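Local coordinates for protein oxalate biosynthetic component 1 (Burkholderia thailandensis, PDB 5IKY) that produces oxalate as a bifunctional enzyme of quorum sensing-dependent oxalogenesis, combining a lyase activity with that of a serine hydrolase, at residues Asp419-Ala424 against Phe456-Val461; Leu363-Leu368 against Asp441-Cys446; Gly1014-Val1019 against Arg1052-Phe1057; Glu121-Val126 against Ala173-Ser178. All coordinates share one frame; numbering follows the deposited sequence.

Interaction 1 of 4, residues Asp419-Ala424 against Phe456-Val461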
loop_
_atom_site.group_PDB
_atom_site.type_symbol
_atom_site.label_atom_id
_atom_site.label_comp_id
_atom_site.label_asym_id
_atom_site.label_seq_id
_atom_site.Cartn_x
_atom_site.Cartn_y
_atom_site.Cartn_z
ATOM N N ASP A 419 -4.514 -10.744 -36.797
ATOM C CA ASP A 419 -5.359 -11.857 -37.216
ATOM C C ASP A 419 -4.882 -13.177 -36.622
ATOM O O ASP A 419 -5.692 -14.043 -36.287
ATOM C CB ASP A 419 -5.404 -11.950 -38.742
ATOM C CG ASP A 419 -6.362 -10.947 -39.356
ATOM O OD1 ASP A 419 -7.477 -11.351 -39.750
ATOM O OD2 ASP A 419 -6.003 -9.753 -39.435
ATOM N N ALA A 420 -3.569 -13.330 -36.489
ATOM C CA ALA A 420 -3.011 -14.522 -35.866
ATOM C C ALA A 420 -3.303 -14.519 -34.372
ATOM O O ALA A 420 -3.382 -15.573 -33.742
ATOM C CB ALA A 420 -1.517 -14.612 -36.115
ATOM N N HIS A 421 -3.465 -13.325 -33.814
ATOM C CA HIS A 421 -3.767 -13.178 -32.397
ATOM C C HIS A 421 -5.162 -13.701 -32.078
ATOM O O HIS A 421 -5.340 -14.473 -31.136
ATOM C CB HIS A 421 -3.651 -11.716 -31.969
ATOM C CG HIS A 421 -3.749 -11.516 -30.489
ATOM N ND1 HIS A 421 -2.737 -11.869 -29.623
ATOM C CD2 HIS A 421 -4.744 -11.012 -29.721
ATOM C CE1 HIS A 421 -3.100 -11.582 -28.385
ATOM N NE2 HIS A 421 -4.314 -11.061 -28.417
ATOM N N GLU A 422 -6.145 -13.273 -32.865
ATOM C CA GLU A 422 -7.529 -13.695 -32.670
ATOM C C GLU A 422 -7.672 -15.206 -32.814
ATOM O O GLU A 422 -8.363 -15.849 -32.023
ATOM C CB GLU A 422 -8.451 -12.983 -33.659
ATOM C CG GLU A 422 -9.000 -11.661 -33.157
ATOM C CD GLU A 422 -9.695 -10.869 -34.248
ATOM O OE1 GLU A 422 -9.199 -9.776 -34.598
ATOM O OE2 GLU A 422 -10.731 -11.345 -34.761
ATOM N N LYS A 423 -7.015 -15.764 -33.825
ATOM C CA LYS A 423 -7.023 -17.208 -34.034
ATOM C C LYS A 423 -6.366 -17.916 -32.854
ATOM O O LYS A 423 -6.791 -19.000 -32.453
ATOM C CB LYS A 423 -6.310 -17.572 -35.339
ATOM N N ALA A 424 -5.335 -17.292 -32.294
ATOM C CA ALA A 424 -4.660 -17.837 -31.123
ATOM C C ALA A 424 -5.585 -17.818 -29.910
ATOM O O ALA A 424 -5.615 -18.767 -29.125
ATOM C CB ALA A 424 -3.385 -17.059 -30.833
ATOM N N PHE A 456 2.800 -16.906 -24.187
ATOM C CA PHE A 456 1.344 -16.966 -24.285
ATOM C C PHE A 456 0.646 -15.872 -23.473
ATOM O O PHE A 456 -0.572 -15.714 -23.558
ATOM C CB PHE A 456 0.843 -18.342 -23.836
ATOM C CG PHE A 456 1.419 -19.483 -24.625
ATOM C CD1 PHE A 456 0.776 -19.954 -25.758
ATOM C CD2 PHE A 456 2.609 -20.080 -24.240
ATOM C CE1 PHE A 456 1.307 -21.001 -26.490
ATOM C CE2 PHE A 456 3.144 -21.127 -24.968
ATOM C CZ PHE A 456 2.492 -21.586 -26.095
ATOM N N GLN A 457 1.415 -15.117 -22.691
ATOM C CA GLN A 457 0.849 -14.074 -21.835
ATOM C C GLN A 457 0.202 -12.951 -22.640
ATOM O O GLN A 457 -0.517 -12.118 -22.088
ATOM C CB GLN A 457 1.920 -13.500 -20.900
ATOM C CG GLN A 457 2.166 -14.359 -19.672
ATOM C CD GLN A 457 2.912 -13.634 -18.575
ATOM O OE1 GLN A 457 3.449 -12.547 -18.784
ATOM N NE2 GLN A 457 2.946 -14.235 -17.390
ATOM N N ALA A 458 0.452 -12.938 -23.944
ATOM C CA ALA A 458 -0.226 -12.012 -24.836
ATOM C C ALA A 458 -1.695 -12.400 -24.989
ATOM O O ALA A 458 -2.512 -11.602 -25.444
ATOM C CB ALA A 458 0.462 -11.979 -26.191
ATOM N N LEU A 459 -2.022 -13.630 -24.600
ATOM C CA LEU A 459 -3.387 -14.141 -24.698
ATOM C C LEU A 459 -4.122 -14.046 -23.368
ATOM O O LEU A 459 -5.324 -14.300 -23.293
ATOM C CB LEU A 459 -3.382 -15.595 -25.165
ATOM C CG LEU A 459 -2.581 -15.935 -26.418
ATOM C CD1 LEU A 459 -2.644 -17.428 -26.669
ATOM C CD2 LEU A 459 -3.114 -15.163 -27.612
ATOM N N LEU A 460 -3.387 -13.677 -22.326
ATOM C CA LEU A 460 -3.882 -13.731 -20.956
ATOM C C LEU A 460 -5.194 -12.978 -20.754
ATOM O O LEU A 460 -6.177 -13.549 -20.282
ATOM C CB LEU A 460 -2.813 -13.188 -20.008
ATOM C CG LEU A 460 -2.793 -13.741 -18.584
ATOM C CD1 LEU A 460 -3.150 -15.215 -18.565
ATOM C CD2 LEU A 460 -1.418 -13.522 -17.973
ATOM N N VAL A 461 -5.216 -11.704 -21.122
ATOM C CA VAL A 461 -6.407 -10.884 -20.925
ATOM C C VAL A 461 -7.567 -11.322 -21.821
ATOM O O VAL A 461 -8.680 -11.531 -21.338
ATOM C CB VAL A 461 -6.107 -9.397 -21.181
ATOM C CG1 VAL A 461 -7.387 -8.584 -21.134
ATOM C CG2 VAL A 461 -5.108 -8.882 -20.161
#
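His421 reaches from helix 418-442 to Ala458 and Leu459, in the segment just ahead of helix 460-466. From its CB the side chain sets out with CG anti to the backbone N (chi1 -171°), which carries the imidazole out from the helix towards the other segment. ND1 passes the methyl CD2 of Leu459 at 3.9 Å. Further out, CE1 comes 3.0 Å from the backbone O of Ala458, which lies at the ring's edge near its plane, where the polarised C-H of an imidazole can face a carbonyl oxygen. The same CE1 also meets Leu459 CD2 at 3.7 Å. At the tip, NE2 is hydrogen-bonded to the carboxylate of Asp462, a partner that would tend to favour a protonated ring. Histidine thus suits a place that needs a flat, partly apolar group with a polar end. One helical turn on, the small Ala424 leaves room for the branched end of Leu459, CB to CD2 being 3.7 Å; Ile409 of helix 403-415 touches the same leucine. Helix 418-442, which precedes strand 446-451, here meets the segment that leads from that strand to helix 460-466, as neighbouring outer elements meet round a TIM barrel.

Interaction 2 of 4, residues Leu363-Leu368 against Asp441-Cys446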
loop_
_atom_site.group_PDB
_atom_site.type_symbol
_atom_site.label_atom_id
_atom_site.label_comp_id
_atom_site.label_asym_id
_atom_site.label_seq_id
_atom_site.Cartn_x
_atom_site.Cartn_y
_atom_site.Cartn_z
ATOM N N LEU A 363 -14.834 -37.410 -7.269
ATOM C CA LEU A 363 -14.462 -37.958 -5.975
ATOM C C LEU A 363 -14.168 -36.891 -4.923
ATOM O O LEU A 363 -14.440 -37.087 -3.737
ATOM C CB LEU A 363 -13.249 -38.863 -6.140
ATOM C CG LEU A 363 -13.109 -39.997 -5.136
ATOM C CD1 LEU A 363 -14.406 -40.781 -5.002
ATOM C CD2 LEU A 363 -12.010 -40.892 -5.627
ATOM N N TYR A 364 -13.609 -35.766 -5.357
ATOM C CA TYR A 364 -13.235 -34.698 -4.436
ATOM C C TYR A 364 -14.258 -33.571 -4.391
ATOM O O TYR A 364 -14.069 -32.591 -3.672
ATOM C CB TYR A 364 -11.861 -34.131 -4.809
ATOM C CG TYR A 364 -10.713 -34.962 -4.294
ATOM C CD1 TYR A 364 -10.223 -34.782 -3.004
ATOM C CD2 TYR A 364 -10.124 -35.935 -5.090
ATOM C CE1 TYR A 364 -9.174 -35.548 -2.526
ATOM C CE2 TYR A 364 -9.073 -36.699 -4.625
ATOM C CZ TYR A 364 -8.605 -36.505 -3.341
ATOM O OH TYR A 364 -7.563 -37.272 -2.873
ATOM N N GLN A 365 -15.341 -33.714 -5.149
ATOM C CA GLN A 365 -16.351 -32.664 -5.234
ATOM C C GLN A 365 -16.883 -32.299 -3.857
ATOM O O GLN A 365 -16.895 -31.129 -3.476
ATOM C CB GLN A 365 -17.496 -33.095 -6.149
ATOM C CG GLN A 365 -18.331 -31.943 -6.687
ATOM C CD GLN A 365 -19.352 -31.432 -5.684
ATOM O OE1 GLN A 365 -19.761 -32.153 -4.772
ATOM N NE2 GLN A 365 -19.761 -30.179 -5.843
ATOM N N SER A 366 -17.306 -33.307 -3.106
ATOM C CA SER A 366 -17.845 -33.080 -1.770
ATOM C C SER A 366 -16.771 -32.641 -0.751
ATOM O O SER A 366 -16.988 -31.670 -0.029
ATOM C CB SER A 366 -18.584 -34.334 -1.277
ATOM O OG SER A 366 -18.909 -34.227 0.095
ATOM N N PRO A 367 -15.618 -33.341 -0.679
ATOM C CA PRO A 367 -14.599 -32.870 0.273
ATOM C C PRO A 367 -14.111 -31.439 0.026
ATOM O O PRO A 367 -13.741 -30.751 0.980
ATOM C CB PRO A 367 -13.448 -33.861 0.070
ATOM C CG PRO A 367 -14.114 -35.105 -0.389
ATOM C CD PRO A 367 -15.235 -34.638 -1.273
ATOM N N LEU A 368 -14.112 -30.999 -1.230
ATOM C CA LEU A 368 -13.645 -29.655 -1.566
ATOM C C LEU A 368 -14.663 -28.584 -1.190
ATOM O O LEU A 368 -14.292 -27.494 -0.754
ATOM C CB LEU A 368 -13.313 -29.560 -3.054
ATOM C CG LEU A 368 -12.004 -30.242 -3.453
ATOM C CD1 LEU A 368 -11.767 -30.130 -4.950
ATOM C CD2 LEU A 368 -10.848 -29.639 -2.668
ATOM N N ASP A 441 -20.258 -26.174 -13.484
ATOM C CA ASP A 441 -21.438 -27.031 -13.403
ATOM C C ASP A 441 -21.442 -27.901 -12.150
ATOM O O ASP A 441 -22.502 -28.241 -11.626
ATOM C CB ASP A 441 -21.543 -27.917 -14.646
ATOM C CG ASP A 441 -21.898 -27.131 -15.894
ATOM O OD1 ASP A 441 -22.210 -25.928 -15.771
ATOM O OD2 ASP A 441 -21.870 -27.718 -16.997
ATOM N N ASN A 442 -20.255 -28.259 -11.671
ATOM C CA ASN A 442 -20.141 -29.106 -10.489
ATOM C C ASN A 442 -19.828 -28.325 -9.214
ATOM O O ASN A 442 -19.828 -28.885 -8.118
ATOM C CB ASN A 442 -19.076 -30.179 -10.712
ATOM C CG ASN A 442 -19.506 -31.215 -11.729
ATOM O OD1 ASN A 442 -20.064 -32.255 -11.375
ATOM N ND2 ASN A 442 -19.254 -30.936 -13.003
ATOM N N PHE A 443 -19.570 -27.030 -9.356
ATOM C CA PHE A 443 -19.313 -26.180 -8.201
ATOM C C PHE A 443 -20.103 -24.882 -8.317
ATOM O O PHE A 443 -19.642 -23.923 -8.937
ATOM C CB PHE A 443 -17.816 -25.885 -8.061
ATOM C CG PHE A 443 -16.993 -27.092 -7.705
ATOM C CD1 PHE A 443 -16.931 -27.542 -6.397
ATOM C CD2 PHE A 443 -16.276 -27.775 -8.676
ATOM C CE1 PHE A 443 -16.175 -28.652 -6.062
ATOM C CE2 PHE A 443 -15.518 -28.886 -8.347
ATOM C CZ PHE A 443 -15.468 -29.325 -7.040
ATOM N N PRO A 444 -21.307 -24.858 -7.722
ATOM C CA PRO A 444 -22.217 -23.706 -7.774
ATOM C C PRO A 444 -21.571 -22.422 -7.260
ATOM O O PRO A 444 -21.899 -21.337 -7.737
ATOM C CB PRO A 444 -23.386 -24.135 -6.876
ATOM C CG PRO A 444 -22.873 -25.294 -6.075
ATOM C CD PRO A 444 -21.878 -25.975 -6.953
ATOM N N SER A 445 -20.660 -22.549 -6.301
ATOM C CA SER A 445 -19.913 -21.397 -5.809
ATOM C C SER A 445 -18.413 -21.619 -5.979
ATOM O O SER A 445 -17.792 -22.334 -5.191
ATOM C CB SER A 445 -20.247 -21.124 -4.339
ATOM O OG SER A 445 -19.604 -19.947 -3.877
ATOM N N CYS A 446 -17.831 -21.012 -7.009
ATOM C CA CYS A 446 -16.405 -21.175 -7.259
ATOM C C CYS A 446 -15.793 -20.000 -8.017
ATOM O O CYS A 446 -16.471 -19.313 -8.778
ATOM C CB CYS A 446 -16.145 -22.469 -8.034
ATOM S SG CYS A 446 -16.578 -22.388 -9.785
#
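Gln365 lies along the CD1, CE1 and CZ side of the Phe443 ring, its amide plane turned 29° from that of the ring and the two side chains running in opposite directions. The setting is the outer layer of the TIM barrel: helix 365-370 precedes strand 375-380, while Phe443 follows helix 418-442 on the way to the neighbouring parallel strand 446-451. With CG turned away from the backbone N and the chain bent at the next bond, the glutamine sets its CG 3.9 Å from CZ of Phe443, and its NE2 passes beside CD1 and CE1. Its backbone O is 3.7 Å from CE1 of the same ring. Leu368, one turn further on, brings its CB to within 4.3 Å of CE1 of Phe443. Phenylalanine suits this buried spot, where Leu368 CB and Gln365 CG are joined by Phe377 and Val375 of strand 375-380. Asn442 is the last residue of helix 418-442, where backbone carbonyls lack the next turn's N-H donors, and the glutamine amide supplies one. Gln365 NE2 donates to Asn442 O over 2.6 Å, bent at the hydrogen (143°) yet almost in line with the carbonyl bond, the acceptor sitting 22° out of the glutamine's amide plane.

Interaction 3 of 4, residues Gly1014-Val1019 against Arg1052-Phe1057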
loop_
_atom_site.group_PDB
_atom_site.type_symbol
_atom_site.label_atom_id
_atom_site.label_comp_id
_atom_site.label_asym_id
_atom_site.label_seq_id
_atom_site.Cartn_x
_atom_site.Cartn_y
_atom_site.Cartn_z
ATOM N N GLY A 1014 -2.143 3.918 -9.444
ATOM C CA GLY A 1014 -2.239 4.858 -10.546
ATOM C C GLY A 1014 -1.228 5.982 -10.447
ATOM O O GLY A 1014 -0.170 5.817 -9.840
ATOM N N GLU A 1015 -1.558 7.129 -11.037
ATOM C CA GLU A 1015 -0.634 8.256 -11.103
ATOM C C GLU A 1015 -0.287 8.813 -9.723
ATOM O O GLU A 1015 0.883 9.019 -9.406
ATOM C CB GLU A 1015 -1.221 9.368 -11.974
ATOM C CG GLU A 1015 -1.365 9.008 -13.442
ATOM C CD GLU A 1015 -1.950 10.141 -14.257
ATOM O OE1 GLU A 1015 -1.985 11.280 -13.747
ATOM O OE2 GLU A 1015 -2.380 9.890 -15.399
ATOM N N HIS A 1016 -1.307 9.056 -8.906
ATOM C CA HIS A 1016 -1.101 9.591 -7.563
ATOM C C HIS A 1016 -0.352 8.592 -6.689
ATOM O O HIS A 1016 0.453 8.977 -5.840
ATOM C CB HIS A 1016 -2.438 9.957 -6.921
ATOM C CG HIS A 1016 -3.156 11.070 -7.618
ATOM N ND1 HIS A 1016 -4.514 11.270 -7.497
ATOM C CD2 HIS A 1016 -2.704 12.045 -8.441
ATOM C CE1 HIS A 1016 -4.868 12.319 -8.216
ATOM N NE2 HIS A 1016 -3.789 12.808 -8.799
ATOM N N ALA A 1017 -0.613 7.307 -6.912
ATOM C CA ALA A 1017 0.062 6.249 -6.170
ATOM C C ALA A 1017 1.538 6.175 -6.553
ATOM O O ALA A 1017 2.377 5.770 -5.747
ATOM C CB ALA A 1017 -0.621 4.906 -6.413
ATOM N N ASP A 1018 1.849 6.570 -7.786
ATOM C CA ASP A 1018 3.230 6.590 -8.261
ATOM C C ASP A 1018 4.024 7.690 -7.572
ATOM O O ASP A 1018 5.148 7.467 -7.119
ATOM C CB ASP A 1018 3.284 6.784 -9.777
ATOM C CG ASP A 1018 2.851 5.548 -10.540
ATOM O OD1 ASP A 1018 3.040 4.428 -10.020
ATOM O OD2 ASP A 1018 2.328 5.698 -11.665
ATOM N N VAL A 1019 3.432 8.879 -7.506
ATOM C CA VAL A 1019 4.061 10.021 -6.855
ATOM C C VAL A 1019 4.352 9.712 -5.389
ATOM O O VAL A 1019 5.421 10.042 -4.874
ATOM C CB VAL A 1019 3.174 11.278 -6.947
ATOM C CG1 VAL A 1019 3.875 12.473 -6.319
ATOM C CG2 VAL A 1019 2.811 11.568 -8.399
ATOM N N ARG A 1052 -12.974 19.188 -4.547
ATOM C CA ARG A 1052 -12.307 18.076 -3.880
ATOM C C ARG A 1052 -10.933 17.798 -4.485
ATOM O O ARG A 1052 -10.829 17.412 -5.649
ATOM C CB ARG A 1052 -13.175 16.818 -3.959
ATOM C CG ARG A 1052 -12.789 15.724 -2.978
ATOM C CD ARG A 1052 -13.672 15.759 -1.744
ATOM N NE ARG A 1052 -15.080 15.564 -2.080
ATOM C CZ ARG A 1052 -16.063 15.502 -1.186
ATOM N NH1 ARG A 1052 -15.795 15.622 0.107
ATOM N NH2 ARG A 1052 -17.314 15.322 -1.585
ATOM N N LEU A 1053 -9.881 17.993 -3.695
ATOM C CA LEU A 1053 -8.531 17.662 -4.143
ATOM C C LEU A 1053 -8.246 16.181 -3.922
ATOM O O LEU A 1053 -8.489 15.647 -2.836
ATOM C CB LEU A 1053 -7.480 18.507 -3.414
ATOM C CG LEU A 1053 -7.525 20.034 -3.507
ATOM C CD1 LEU A 1053 -6.133 20.605 -3.283
ATOM C CD2 LEU A 1053 -8.096 20.508 -4.833
ATOM N N THR A 1054 -7.728 15.519 -4.951
ATOM C CA THR A 1054 -7.397 14.102 -4.857
ATOM C C THR A 1054 -5.897 13.875 -5.011
ATOM O O THR A 1054 -5.208 14.648 -5.676
ATOM C CB THR A 1054 -8.145 13.271 -5.919
ATOM O OG1 THR A 1054 -7.737 13.681 -7.231
ATOM C CG2 THR A 1054 -9.649 13.451 -5.779
ATOM N N GLY A 1055 -5.401 12.811 -4.386
ATOM C CA GLY A 1055 -3.995 12.457 -4.472
ATOM C C GLY A 1055 -3.142 13.178 -3.449
ATOM O O GLY A 1055 -1.922 13.015 -3.417
ATOM N N VAL A 1056 -3.786 13.982 -2.610
ATOM C CA VAL A 1056 -3.083 14.712 -1.567
ATOM C C VAL A 1056 -2.583 13.756 -0.490
ATOM O O VAL A 1056 -3.316 12.875 -0.040
ATOM C CB VAL A 1056 -3.983 15.785 -0.916
ATOM C CG1 VAL A 1056 -3.218 16.550 0.155
ATOM C CG2 VAL A 1056 -4.525 16.739 -1.970
ATOM N N PHE A 1057 -1.325 13.921 -0.097
ATOM C CA PHE A 1057 -0.789 13.207 1.055
ATOM C C PHE A 1057 0.296 14.050 1.713
ATOM O O PHE A 1057 0.834 14.970 1.099
ATOM C CB PHE A 1057 -0.250 11.828 0.655
ATOM C CG PHE A 1057 0.940 11.875 -0.262
ATOM C CD1 PHE A 1057 0.772 11.922 -1.636
ATOM C CD2 PHE A 1057 2.228 11.850 0.250
ATOM C CE1 PHE A 1057 1.865 11.958 -2.481
ATOM C CE2 PHE A 1057 3.325 11.888 -0.590
ATOM C CZ PHE A 1057 3.143 11.943 -1.957
#
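Helix 1015-1025 comes closest to the end of strand 1049-1054 where the CA atoms of His1016 and Gly1055 are 5.1 Å apart, a separation allowed by a glycine that bends the chain in the left-handed region (phi 86°, psi 2°). Glycine suits the site twice over: its backbone angles are awkward for any residue with a CB, and the space a CB would need is taken by the imidazole. His1016 lays one ring face over Gly1055, ND1 standing 3.3 Å from CA of that glycine. Its CE1 meets Thr1054 OG1 at 3.3 Å, near the ring plane at the edge, and Thr1054 O at 3.5 Å. The threonine hydroxyl, held between backbone N and carbonyl carbon (chi1 63°), is hydrogen-bonded to the backbone O of Thr1038, and His1016 NE2 is hydrogen-bonded to the side-chain OG1 of the same Thr1038. A turn later Val1019 adds an apolar touch, CG1 being 4.4 Å from CE1 of Phe1057, whose other side-chain neighbours include a stacked Tyr1032. The contact belongs to the alpha/beta hydrolase part, whose mixed sheet places strand 1049-1054 between 988-992 and the outermost strand 1038-1043. On the same helix Asp1018 forms a salt bridge with Arg502 of helix 497-510. Since Thr1038 serves both the histidine and Thr1054, the imidazole's rotation is set by a polar bond to the edge strand, while its face is left to pack on bare backbone.

Interaction 4 of 4, residues Glu121-Val126 against Ala173-Ser178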
loop_
_atom_site.group_PDB
_atom_site.type_symbol
_atom_site.label_atom_id
_atom_site.label_comp_id
_atom_site.label_asym_id
_atom_site.label_seq_id
_atom_site.Cartn_x
_atom_site.Cartn_y
_atom_site.Cartn_z
ATOM N N GLU A 121 17.612 0.087 -33.899
ATOM C CA GLU A 121 16.620 0.145 -34.970
ATOM C C GLU A 121 17.262 0.051 -36.351
ATOM O O GLU A 121 16.576 -0.192 -37.346
ATOM C CB GLU A 121 15.790 1.425 -34.859
ATOM C CG GLU A 121 14.545 1.275 -33.991
ATOM C CD GLU A 121 13.758 2.566 -33.866
ATOM O OE1 GLU A 121 14.381 3.649 -33.877
ATOM O OE2 GLU A 121 12.515 2.498 -33.763
ATOM N N ARG A 122 18.576 0.244 -36.408
ATOM C CA ARG A 122 19.320 0.083 -37.653
ATOM C C ARG A 122 19.267 -1.358 -38.143
ATOM O O ARG A 122 19.291 -1.615 -39.347
ATOM C CB ARG A 122 20.775 0.516 -37.476
ATOM C CG ARG A 122 21.000 2.012 -37.545
ATOM C CD ARG A 122 22.478 2.318 -37.692
ATOM N NE ARG A 122 22.724 3.708 -38.063
ATOM C CZ ARG A 122 23.893 4.165 -38.497
ATOM N NH1 ARG A 122 24.924 3.340 -38.616
ATOM N NH2 ARG A 122 24.033 5.446 -38.814
ATOM N N LEU A 123 19.204 -2.295 -37.204
ATOM C CA LEU A 123 19.116 -3.708 -37.542
ATOM C C LEU A 123 17.792 -4.013 -38.237
ATOM O O LEU A 123 16.737 -3.531 -37.826
ATOM C CB LEU A 123 19.277 -4.573 -36.290
ATOM C CG LEU A 123 20.665 -4.557 -35.646
ATOM C CD1 LEU A 123 20.636 -5.231 -34.284
ATOM C CD2 LEU A 123 21.682 -5.229 -36.554
ATOM N N SER A 124 17.858 -4.808 -39.299
ATOM C CA SER A 124 16.676 -5.135 -40.087
ATOM C C SER A 124 15.798 -6.157 -39.375
ATOM O O SER A 124 14.599 -5.942 -39.197
ATOM C CB SER A 124 17.079 -5.663 -41.465
ATOM O OG SER A 124 17.997 -4.788 -42.100
ATOM N N SER A 125 16.406 -7.268 -38.969
ATOM C CA SER A 125 15.683 -8.349 -38.310
ATOM C C SER A 125 15.150 -7.926 -36.946
ATOM O O SER A 125 15.918 -7.557 -36.058
ATOM C CB SER A 125 16.585 -9.575 -38.158
ATOM O OG SER A 125 15.932 -10.608 -37.441
ATOM N N VAL A 126 13.833 -7.984 -36.781
ATOM C CA VAL A 126 13.209 -7.626 -35.513
ATOM C C VAL A 126 13.423 -8.737 -34.483
ATOM O O VAL A 126 13.420 -8.487 -33.277
ATOM C CB VAL A 126 11.695 -7.343 -35.683
ATOM C CG1 VAL A 126 10.942 -8.615 -36.043
ATOM C CG2 VAL A 126 11.116 -6.712 -34.422
ATOM N N ALA A 173 26.654 -4.785 -40.617
ATOM C CA ALA A 173 28.039 -4.751 -40.172
ATOM C C ALA A 173 28.437 -3.369 -39.604
ATOM O O ALA A 173 29.531 -3.211 -39.082
ATOM C CB ALA A 173 28.967 -5.163 -41.310
ATOM N N ALA A 174 27.550 -2.379 -39.696
ATOM C CA ALA A 174 27.665 -1.180 -38.877
ATOM C C ALA A 174 27.401 -1.613 -37.442
ATOM O O ALA A 174 28.288 -2.199 -36.832
ATOM C CB ALA A 174 26.690 -0.082 -39.337
ATOM N N VAL A 175 26.192 -1.358 -36.926
ATOM C CA VAL A 175 25.754 -1.719 -35.547
ATOM C C VAL A 175 26.781 -2.429 -34.651
ATOM O O VAL A 175 27.007 -2.015 -33.503
ATOM C CB VAL A 175 24.490 -2.610 -35.581
ATOM C CG1 VAL A 175 24.105 -3.063 -34.179
ATOM C CG2 VAL A 175 23.323 -1.861 -36.245
ATOM N N LEU A 176 27.418 -3.469 -35.192
ATOM C CA LEU A 176 28.574 -4.102 -34.553
ATOM C C LEU A 176 29.736 -3.113 -34.404
ATOM O O LEU A 176 30.652 -3.327 -33.618
ATOM C CB LEU A 176 29.027 -5.324 -35.368
ATOM C CG LEU A 176 30.184 -6.179 -34.842
ATOM C CD1 LEU A 176 29.806 -6.714 -33.479
ATOM C CD2 LEU A 176 30.479 -7.320 -35.802
ATOM N N ASP A 177 29.692 -2.035 -35.176
ATOM C CA ASP A 177 30.781 -1.072 -35.237
ATOM C C ASP A 177 30.882 -0.352 -33.928
ATOM O O ASP A 177 31.979 -0.141 -33.395
ATOM C CB ASP A 177 30.556 -0.055 -36.380
ATOM C CG ASP A 177 29.310 0.797 -36.190
ATOM O OD1 ASP A 177 28.484 0.479 -35.309
ATOM O OD2 ASP A 177 29.167 1.815 -36.897
ATOM N N SER A 178 29.706 0.058 -33.461
ATOM C CA SER A 178 29.589 0.975 -32.348
ATOM C C SER A 178 30.039 0.317 -31.055
ATOM O O SER A 178 30.559 0.972 -30.143
ATOM C CB SER A 178 28.148 1.482 -32.210
ATOM O OG SER A 178 28.008 2.378 -31.096
#
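Apolar contact comes first, and Val175 is its centre. Its two methyls meet Leu123 from a direction at about a right angle to the leucine: CG2 of the valine is 3.8 Å from CD2 of Leu123, and its CG1 lies 4.1 Å from the leucine's CD1. The same valine CG2 also reaches CB of Arg122, at 3.7 Å. A compact branched residue suits this: CG2 sits between Arg122 CB and Leu123, while CG1 adds a second contact with the leucine. Leu123 goes on to touch Leu128, Val129 and Ile132 of helix 126-138. In the N-terminal domain, these residues join the loop between helices 117-121 and 126-138 to the start of helix 176-181. Ser125 is the N-cap of helix 126-138, its OG bonded to Leu128 N, and Asp171 takes the backbone N of both Ser124 and Ser125, which ties the same loop to helix 162-172. The guanidinium makes looser contacts. The Arg122 chain runs extended from CG to NE, with CG anti to the carbonyl carbon (chi1 -80°), and carries its guanidinium out past Ala174; NH1 approaches the CB of that alanine at 3.9 Å, the methyl lying at the guanidinium edge. Asp177 OD2 stands 4.8 Å from Arg122 NH1, too long for a salt bridge, though opposite charges at this spacing may still attract weakly.

Along the chain interaction 4 closes first, in the N-terminal domain; interactions 2 and 1 follow with alternating segments, and interaction 3 comes last, in the alpha/beta hydrolase part. Interactions 1 and 2 share helix 418-442, one near its start and the other at its end, so their centres stand about 30 Å apart on the outside of one TIM barrel. Interaction 4 has its centre about 30 Å from that of interaction 1, whereas about 57 Å separate the centres of interactions 2 and 4. Interaction 3 lies nearest the middle of the chain, about 34 Å from interaction 1 between centres. The four therefore sample three parts of an elongated chain, with the cap domain between the last two, consistent with separate folds carrying its two activities.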